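Local coordinates for BH1408 protein (Bacillus halodurans, PDB 4E0A) that probably transfers an acetyl group to an amine of a still unknown substrate, as an N-acetyltransferase of the GNAT family, at residues T19-A24 with D93-E98; Q9-V14 with N36-N41; V14-T19 with R63-A68. The protein carries 1 engineered substitution. One frame throughout, in Å; residues are numbered along the deposited sequence.

Contact 1. Residues T19-A24 with D93-E98. With PO4 (phosphate ion), chain E.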
loop_
_atom_site.group_PDB
_atom_site.type_symbol
_atom_site.label_atom_id
_atom_site.label_comp_id
_atom_site.label_asym_id
_atom_site.label_seq_id
_atom_site.Cartn_x
_atom_site.Cartn_y
_atom_site.Cartn_z
ATOM N N THR A 19 19.384 -6.378 7.548
ATOM C CA THR A 19 20.259 -6.140 6.404
ATOM C C THR A 19 20.198 -7.240 5.337
ATOM O O THR A 19 20.210 -6.925 4.143
ATOM C CB THR A 19 21.706 -5.872 6.864
ATOM O OG1 THR A 19 21.724 -4.632 7.581
ATOM C CG2 THR A 19 22.661 -5.768 5.664
ATOM N N GLN A 20 20.146 -8.514 5.750
ATOM C CA GLN A 20 19.953 -9.604 4.794
ATOM C C GLN A 20 18.755 -9.305 3.904
ATOM O O GLN A 20 18.852 -9.355 2.673
ATOM C CB GLN A 20 19.719 -10.945 5.504
ATOM C CG GLN A 20 20.873 -11.438 6.334
ATOM C CD GLN A 20 20.545 -12.727 7.071
ATOM O OE1 GLN A 20 19.475 -13.314 6.886
ATOM N NE2 GLN A 20 21.466 -13.170 7.916
ATOM N N VAL A 21 17.625 -8.988 4.531
ATOM C CA VAL A 21 16.403 -8.726 3.779
ATOM C C VAL A 21 16.511 -7.421 2.981
ATOM O O VAL A 21 16.098 -7.361 1.817
ATOM C CB VAL A 21 15.144 -8.737 4.683
ATOM C CG1 VAL A 21 13.929 -8.193 3.941
ATOM C CG2 VAL A 21 14.863 -10.162 5.180
ATOM N N HIS A 22 17.102 -6.390 3.583
ATOM C CA HIS A 22 17.244 -5.132 2.861
ATOM C C HIS A 22 18.067 -5.310 1.595
ATOM O O HIS A 22 17.677 -4.844 0.524
ATOM C CB HIS A 22 17.872 -4.025 3.695
ATOM C CG HIS A 22 17.785 -2.694 3.022
ATOM N ND1 HIS A 22 16.585 -2.049 2.838
ATOM C CD2 HIS A 22 18.725 -1.925 2.426
ATOM C CE1 HIS A 22 16.792 -0.915 2.188
ATOM N NE2 HIS A 22 18.082 -0.815 1.929
ATOM N N GLU A 23 19.199 -5.994 1.718
ATOM C CA GLU A 23 20.043 -6.239 0.558
ATOM C C GLU A 23 19.329 -7.031 -0.557
ATOM O O GLU A 23 19.568 -6.786 -1.738
ATOM C CB GLU A 23 21.363 -6.899 0.964
ATOM C CG GLU A 23 22.418 -5.893 1.405
ATOM C CD GLU A 23 22.866 -4.981 0.253
ATOM O OE1 GLU A 23 23.342 -5.507 -0.781
ATOM O OE2 GLU A 23 22.732 -3.741 0.377
ATOM N N ALA A 24 18.460 -7.966 -0.183
ATOM C CA ALA A 24 17.679 -8.701 -1.180
ATOM C C ALA A 24 16.837 -7.725 -1.979
ATOM O O ALA A 24 16.731 -7.825 -3.198
ATOM C CB ALA A 24 16.790 -9.741 -0.513
ATOM N N ASP A 93 8.042 -5.547 9.882
ATOM C CA ASP A 93 9.214 -6.377 9.623
ATOM C C ASP A 93 8.980 -7.794 10.129
ATOM O O ASP A 93 8.382 -7.993 11.187
ATOM C CB ASP A 93 10.446 -5.798 10.325
ATOM C CG ASP A 93 10.722 -4.356 9.921
ATOM O OD1 ASP A 93 10.221 -3.427 10.606
ATOM O OD2 ASP A 93 11.412 -4.160 8.897
ATOM N N LEU A 94 9.464 -8.774 9.384
ATOM C CA LEU A 94 9.550 -10.142 9.896
ATOM C C LEU A 94 10.653 -10.863 9.144
ATOM O O LEU A 94 10.472 -11.272 7.984
ATOM C CB LEU A 94 8.206 -10.883 9.780
ATOM C CG LEU A 94 8.024 -12.202 10.552
ATOM C CD1 LEU A 94 6.555 -12.548 10.712
ATOM C CD2 LEU A 94 8.770 -13.385 9.897
ATOM N N CYS A 95 11.791 -11.037 9.814
ATOM C CA CYS A 95 12.970 -11.609 9.183
ATOM C C CYS A 95 13.416 -12.878 9.894
ATOM O O CYS A 95 13.508 -12.907 11.118
ATOM C CB CYS A 95 14.126 -10.604 9.198
ATOM S SG CYS A 95 13.726 -8.947 8.581
ATOM N N VAL A 96 13.691 -13.919 9.119
ATOM C CA VAL A 96 14.317 -15.123 9.640
ATOM C C VAL A 96 15.699 -15.187 9.002
ATOM O O VAL A 96 15.833 -15.000 7.796
ATOM C CB VAL A 96 13.510 -16.391 9.288
ATOM C CG1 VAL A 96 14.230 -17.643 9.760
ATOM C CG2 VAL A 96 12.095 -16.322 9.885
ATOM N N ASP A 97 16.718 -15.403 9.831
ATOM C CA ASP A 97 18.108 -15.494 9.390
ATOM C C ASP A 97 18.210 -16.507 8.257
ATOM O O ASP A 97 17.763 -17.654 8.412
ATOM C CB ASP A 97 18.965 -15.950 10.586
ATOM C CG ASP A 97 20.472 -15.895 10.314
ATOM O OD1 ASP A 97 20.900 -15.842 9.145
ATOM O OD2 ASP A 97 21.243 -15.931 11.299
ATOM N N GLU A 98 18.790 -16.081 7.130
ATOM C CA GLU A 98 18.926 -16.922 5.922
ATOM C C GLU A 98 19.340 -18.371 6.207
ATOM O O GLU A 98 18.832 -19.302 5.593
ATOM C CB GLU A 98 19.950 -16.321 4.954
ATOM C CG GLU A 98 19.526 -15.045 4.281
ATOM C CD GLU A 98 20.707 -14.298 3.666
ATOM O OE1 GLU A 98 20.481 -13.433 2.793
ATOM O OE2 GLU A 98 21.864 -14.574 4.061
HETATM P P PO4 E . 6.987 -7.739 6.101
HETATM O O1 PO4 E . 8.333 -7.354 6.664
HETATM O O2 PO4 E . 7.128 -8.892 5.129
HETATM O O3 PO4 E . 6.076 -8.154 7.226
HETATM O O4 PO4 E . 6.389 -6.542 5.403
HETATM O O HOH W 1 20.687 -10.674 1.348
#
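Gln20 reaches from the helix to the end of the strand and grips the turn at Asp97 and Glu98. Its CB lies 3.8 Å from Glu98 OE1. With CG anti to the carbonyl carbon (chi1 -64°) and the chain extended beyond it, CG and CD pass over the Glu98 carboxylate at a slant, and the amide stacks on that group with the planes only 22° apart. At the tip OE1 accepts a nearly straight bond from Glu98 N, 2.9 Å long, while NE2 donates to Asp97 OD1 at 3.0 Å. The second bond lies in the amide plane but meets the carboxylate from above its own plane. Two bonds thus fix the amide's rotation. An alanine here would probably leave Glu98 N without this acceptor and Asp97 OD1 without one donor, though Arg16 would still hold OD2. A water bridges Gln20 O and Glu98 OE1, and at the next residue Val21 CG2 packs on Cys95 SG at 3.8 Å. Farther up the strand a phosphate ion takes a weak bond from Leu94 N. Here the first helix of the GNAT fold lies against strand 86-96, which in this family leads into the loop that binds the coenzyme A pyrophosphate.

Contact 2. Residues Q9-V14 with N36-N41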
loop_
_atom_site.group_PDB
_atom_site.type_symbol
_atom_site.label_atom_id
_atom_site.label_comp_id
_atom_site.label_asym_id
_atom_site.label_seq_id
_atom_site.Cartn_x
_atom_site.Cartn_y
_atom_site.Cartn_z
ATOM N N GLN A 9 19.538 -4.222 23.837
ATOM C CA GLN A 9 20.753 -5.009 23.618
ATOM C C GLN A 9 20.675 -5.964 22.404
ATOM O O GLN A 9 21.690 -6.487 21.948
ATOM C CB GLN A 9 21.073 -5.792 24.897
ATOM C CG GLN A 9 22.418 -6.506 24.932
ATOM C CD GLN A 9 22.607 -7.309 26.215
ATOM O OE1 GLN A 9 21.733 -7.325 27.083
ATOM N NE2 GLN A 9 23.753 -7.979 26.336
ATOM N N ASP A 10 19.470 -6.187 21.888
ATOM C CA ASP A 10 19.280 -7.054 20.728
ATOM C C ASP A 10 19.594 -6.357 19.401
ATOM O O ASP A 10 19.589 -7.001 18.357
ATOM C CB ASP A 10 17.843 -7.606 20.681
ATOM C CG ASP A 10 17.555 -8.567 21.820
ATOM O OD1 ASP A 10 18.493 -9.273 22.244
ATOM O OD2 ASP A 10 16.396 -8.617 22.286
ATOM N N TYR A 11 19.880 -5.054 19.452
ATOM C CA TYR A 11 19.990 -4.258 18.230
ATOM C C TYR A 11 20.924 -4.848 17.165
ATOM O O TYR A 11 20.531 -5.008 16.007
ATOM C CB TYR A 11 20.380 -2.794 18.518
ATOM C CG TYR A 11 20.819 -2.114 17.239
ATOM C CD1 TYR A 11 19.890 -1.792 16.257
ATOM C CD2 TYR A 11 22.167 -1.863 16.978
ATOM C CE1 TYR A 11 20.281 -1.210 15.056
ATOM C CE2 TYR A 11 22.567 -1.285 15.776
ATOM C CZ TYR A 11 21.623 -0.960 14.825
ATOM O OH TYR A 11 21.999 -0.395 13.632
ATOM N N GLU A 12 22.159 -5.154 17.547
ATOM C CA GLU A 12 23.159 -5.557 16.566
ATOM C C GLU A 12 22.733 -6.792 15.780
ATOM O O GLU A 12 22.837 -6.825 14.555
ATOM C CB GLU A 12 24.543 -5.762 17.219
ATOM C CG GLU A 12 25.331 -4.461 17.289
ATOM C CD GLU A 12 26.652 -4.572 18.035
ATOM O OE1 GLU A 12 27.104 -5.701 18.315
ATOM O OE2 GLU A 12 27.233 -3.508 18.345
ATOM N N GLU A 13 22.233 -7.791 16.491
ATOM C CA GLU A 13 21.727 -8.991 15.848
ATOM C C GLU A 13 20.493 -8.735 15.005
ATOM O O GLU A 13 20.380 -9.246 13.893
ATOM C CB GLU A 13 21.386 -10.031 16.893
ATOM C CG GLU A 13 22.591 -10.620 17.512
ATOM C CD GLU A 13 22.497 -12.099 17.507
ATOM O OE1 GLU A 13 22.608 -12.698 16.413
ATOM O OE2 GLU A 13 22.276 -12.648 18.596
ATOM N N VAL A 14 19.546 -7.978 15.548
ATOM C CA VAL A 14 18.355 -7.653 14.777
ATOM C C VAL A 14 18.721 -6.858 13.518
ATOM O O VAL A 14 18.175 -7.110 12.443
ATOM C CB VAL A 14 17.329 -6.907 15.631
ATOM C CG1 VAL A 14 16.180 -6.344 14.750
ATOM C CG2 VAL A 14 16.801 -7.843 16.725
ATOM N N ASN A 36 22.928 0.784 2.318
ATOM C CA ASN A 36 23.443 1.652 3.371
ATOM C C ASN A 36 23.943 0.803 4.506
ATOM O O ASN A 36 23.497 -0.325 4.689
ATOM C CB ASN A 36 22.363 2.622 3.891
ATOM C CG ASN A 36 22.950 3.778 4.717
ATOM O OD1 ASN A 36 23.539 4.712 4.166
ATOM N ND2 ASN A 36 22.778 3.724 6.031
ATOM N N GLU A 37 24.859 1.347 5.286
ATOM C CA GLU A 37 25.318 0.645 6.472
ATOM C C GLU A 37 25.195 1.615 7.644
ATOM O O GLU A 37 25.879 2.642 7.666
ATOM C CB GLU A 37 26.780 0.212 6.288
ATOM C CG GLU A 37 27.067 -0.548 4.988
ATOM C CD GLU A 37 28.538 -0.934 4.860
ATOM O OE1 GLU A 37 29.367 -0.053 4.548
ATOM O OE2 GLU A 37 28.862 -2.113 5.113
ATOM N N PRO A 38 24.321 1.310 8.623
ATOM C CA PRO A 38 23.463 0.125 8.711
ATOM C C PRO A 38 22.200 0.332 7.902
ATOM O O PRO A 38 22.057 1.399 7.338
ATOM C CB PRO A 38 23.117 0.052 10.205
ATOM C CG PRO A 38 23.151 1.447 10.670
ATOM C CD PRO A 38 24.174 2.187 9.802
ATOM N N THR A 39 21.326 -0.670 7.849
ATOM C CA THR A 39 20.050 -0.553 7.147
ATOM C C THR A 39 18.949 -0.319 8.158
ATOM O O THR A 39 17.850 0.071 7.799
ATOM C CB THR A 39 19.708 -1.828 6.357
ATOM O OG1 THR A 39 19.526 -2.928 7.268
ATOM C CG2 THR A 39 20.827 -2.157 5.364
ATOM N N LEU A 40 19.257 -0.566 9.427
ATOM C CA LEU A 40 18.317 -0.343 10.522
ATOM C C LEU A 40 18.887 0.693 11.487
ATOM O O LEU A 40 19.970 0.519 12.059
ATOM C CB LEU A 40 18.010 -1.652 11.275
ATOM C CG LEU A 40 17.093 -1.527 12.504
ATOM C CD1 LEU A 40 15.716 -1.009 12.121
ATOM C CD2 LEU A 40 16.976 -2.865 13.252
ATOM N N ASN A 41 18.149 1.777 11.675
ATOM C CA ASN A 41 18.596 2.830 12.580
ATOM C C ASN A 41 18.420 2.363 14.026
ATOM O O ASN A 41 17.352 1.869 14.391
ATOM C CB ASN A 41 17.793 4.112 12.293
ATOM C CG ASN A 41 18.176 5.262 13.199
ATOM O OD1 ASN A 41 18.031 5.179 14.414
ATOM N ND2 ASN A 41 18.637 6.362 12.604
#
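Tyr11 and Leu40 supply both the polar and most of the apolar part of this surface contact. The polar part is one hydrogen bond: Tyr11 OH donates to the backbone Leu40 O over 2.7 Å, nearly along the C=O axis, with a C=O...donor angle of 165°. The acceptor sits at the ring edge, in its plane. CG of Tyr11 is anti to the backbone N (chi1 166°), and from there the hydroxyl end comes up to the loop. A second bond stays within the loop, where Asn36 ND2 donates to Pro38 O at 2.8 Å and so spans the cis peptide that precedes Pro38.

The apolar contacts lie along the ring and at Val14. Tyr11 CE1 lies 4.1 Å from Leu40 CG, the two side chains sliding past each other in opposite directions. One turn on, Val14 CG1 meets Leu40 CD2 at 3.9 Å, and Phe45 of helix 42-50 packs on both these residues. Pro38 CB comes within van der Waals distance of Tyr11 OH, 3.6 Å, the two side chains crossing at about a right angle. At the start of the loop segment Asn36 packs on Pro81 of the second subunit.

Bonding to a main-chain carbonyl, the phenol ties the helix start to the loop backbone just before helix 42-50 without depending on the Leu40 side chain, and with apolar atoms beside it is likely to stay protonated as donor.

Contact 3. Residues V14-T19 with R63-A68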
loop_
_atom_site.group_PDB
_atom_site.type_symbol
_atom_site.label_atom_id
_atom_site.label_comp_id
_atom_site.label_asym_id
_atom_site.label_seq_id
_atom_site.Cartn_x
_atom_site.Cartn_y
_atom_site.Cartn_z
ATOM N N VAL A 14 19.546 -7.978 15.548
ATOM C CA VAL A 14 18.355 -7.653 14.777
ATOM C C VAL A 14 18.721 -6.858 13.518
ATOM O O VAL A 14 18.175 -7.110 12.443
ATOM C CB VAL A 14 17.329 -6.907 15.631
ATOM C CG1 VAL A 14 16.180 -6.344 14.750
ATOM C CG2 VAL A 14 16.801 -7.843 16.725
ATOM N N ALA A 15 19.667 -5.924 13.645
ATOM C CA ALA A 15 20.116 -5.140 12.495
ATOM C C ALA A 15 20.714 -6.010 11.386
ATOM O O ALA A 15 20.459 -5.792 10.193
ATOM C CB ALA A 15 21.100 -4.035 12.931
ATOM N N ARG A 16 21.505 -6.997 11.784
ATOM C CA ARG A 16 22.148 -7.899 10.836
ATOM C C ARG A 16 21.102 -8.650 10.017
ATOM O O ARG A 16 21.206 -8.763 8.786
ATOM C CB ARG A 16 23.052 -8.887 11.585
ATOM C CG ARG A 16 23.721 -9.923 10.684
ATOM C CD ARG A 16 24.616 -10.863 11.476
ATOM N NE ARG A 16 23.876 -11.714 12.409
ATOM C CZ ARG A 16 23.349 -12.892 12.084
ATOM N NH1 ARG A 16 23.480 -13.356 10.847
ATOM N NH2 ARG A 16 22.700 -13.610 12.995
ATOM N N LEU A 17 20.081 -9.151 10.701
ATOM C CA LEU A 17 18.966 -9.807 10.021
ATOM C C LEU A 17 18.222 -8.851 9.096
ATOM O O LEU A 17 17.866 -9.224 7.982
ATOM C CB LEU A 17 17.985 -10.397 11.040
ATOM C CG LEU A 17 18.243 -11.824 11.531
ATOM C CD1 LEU A 17 19.708 -12.139 11.761
ATOM C CD2 LEU A 17 17.444 -12.044 12.812
ATOM N N HIS A 18 17.985 -7.625 9.551
ATOM C CA HIS A 18 17.285 -6.658 8.715
ATOM C C HIS A 18 18.062 -6.409 7.424
ATOM O O HIS A 18 17.479 -6.277 6.342
ATOM C CB HIS A 18 17.052 -5.343 9.454
ATOM C CG HIS A 18 16.274 -4.342 8.653
ATOM N ND1 HIS A 18 16.878 -3.407 7.839
ATOM C CD2 HIS A 18 14.940 -4.134 8.535
ATOM C CE1 HIS A 18 15.953 -2.663 7.259
ATOM N NE2 HIS A 18 14.769 -3.084 7.662
ATOM N N THR A 19 19.384 -6.378 7.548
ATOM C CA THR A 19 20.259 -6.140 6.404
ATOM C C THR A 19 20.198 -7.240 5.337
ATOM O O THR A 19 20.210 -6.925 4.143
ATOM C CB THR A 19 21.706 -5.872 6.864
ATOM O OG1 THR A 19 21.724 -4.632 7.581
ATOM C CG2 THR A 19 22.661 -5.768 5.664
ATOM N N ARG A 63 23.167 -19.279 21.985
ATOM C CA ARG A 63 23.844 -18.252 22.767
ATOM C C ARG A 63 24.336 -17.128 21.861
ATOM O O ARG A 63 25.023 -17.373 20.865
ATOM C CB ARG A 63 25.009 -18.841 23.580
ATOM C CG ARG A 63 25.568 -20.147 23.034
ATOM C CD ARG A 63 27.044 -20.055 22.657
ATOM N NE ARG A 63 27.913 -19.902 23.822
ATOM C CZ ARG A 63 29.171 -20.335 23.880
ATOM N NH1 ARG A 63 29.712 -20.960 22.842
ATOM N NH2 ARG A 63 29.885 -20.149 24.982
ATOM N N GLU A 64 23.946 -15.904 22.208
ATOM C CA GLU A 64 24.303 -14.711 21.445
ATOM C C GLU A 64 23.873 -14.800 19.976
ATOM O O GLU A 64 24.554 -14.269 19.095
ATOM C CB GLU A 64 25.810 -14.422 21.558
ATOM C CG GLU A 64 26.305 -14.180 22.992
ATOM C CD GLU A 64 27.258 -15.266 23.498
ATOM O OE1 GLU A 64 27.496 -16.253 22.764
ATOM O OE2 GLU A 64 27.772 -15.132 24.632
ATOM N N LYS A 65 22.750 -15.471 19.714
ATOM C CA LYS A 65 22.218 -15.550 18.351
ATOM C C LYS A 65 20.690 -15.429 18.233
ATOM O O LYS A 65 19.936 -16.319 18.641
ATOM C CB LYS A 65 22.743 -16.771 17.589
ATOM C CG LYS A 65 23.987 -16.486 16.753
ATOM C CD LYS A 65 24.096 -17.449 15.574
ATOM C CE LYS A 65 25.256 -17.095 14.638
ATOM N NZ LYS A 65 25.026 -15.841 13.848
ATOM N N ILE A 66 20.249 -14.314 17.655
ATOM C CA ILE A 66 18.843 -14.121 17.322
ATOM C C ILE A 66 18.585 -14.785 15.974
ATOM O O ILE A 66 19.167 -14.383 14.964
ATOM C CB ILE A 66 18.504 -12.619 17.200
ATOM C CG1 ILE A 66 18.720 -11.893 18.530
ATOM C CG2 ILE A 66 17.070 -12.407 16.668
ATOM C CD1 ILE A 66 17.862 -12.394 19.634
ATOM N N GLY A 67 17.723 -15.797 15.952
ATOM C CA GLY A 67 17.400 -16.470 14.706
ATOM C C GLY A 67 16.324 -15.807 13.859
ATOM O O GLY A 67 16.217 -16.090 12.673
ATOM N N ALA A 68 15.520 -14.934 14.468
ATOM C CA ALA A 68 14.421 -14.280 13.769
ATOM C C ALA A 68 13.904 -13.120 14.600
ATOM O O ALA A 68 14.067 -13.103 15.816
ATOM C CB ALA A 68 13.286 -15.270 13.535
#
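Arg16 meets Lys65 in an unfavourable pairing: Arg16 NH2 and Lys65 NZ, both donors and both positively charged, stand 3.3 Å apart. The side chains cross at about a right angle, and the lysine nitrogen sits over one face of the guanidinium. The opposite face is met by CD1 of Leu17, 3.5 Å above the plane and offset toward the rim. A salt bridge from Arg16 NH2 to Asp97 OD2 would offset part of the repulsion.

Leu17 follows, aimed into the sheet. Here helix 11-28 rides across strand 65-77, the axes of the two short segments 9.0 Å apart and 39° from parallel, as expected where the first helix of a GNAT fold packs on its central sheet. CD2 of Leu17 rests on backbone as much as on side chain, 3.6 Å from Ile66 O, 3.8 Å from Ala68 N and 3.9 Å from Ile66 CG2. Ile66 in turn lies against Val58 and Val60 of strand 54-62, and Leu17 also touches Tyr69. Next in the helix, the His18 side chain faces loop 36-41, its ND1 hydrogen-bonded to Thr39 OG1.

Overall arrangement
From the N terminus, strand 2-5 leads into helix 11-28, the element shared by all three contacts. Contact 2 closes the shortest loop, bringing residues 36-41 back over the start of the helix just before helix 42-50. Contact 3 closes a longer one as the chain returns through strands 54-62 and 65-77, and contact 1 the longest, at the end of strand 86-96. Every pair crosses along the chain and none nests. Contacts 1 and 3 reach neighbouring strands of one sheet and meet where Asp97 N bonds Gly67 O. Contacts 2 and 3 share Val14 and are joined by Glu13 OE2 to Ile66 N. Thr19 and Thr39 hydroxyls link contacts 1 and 2.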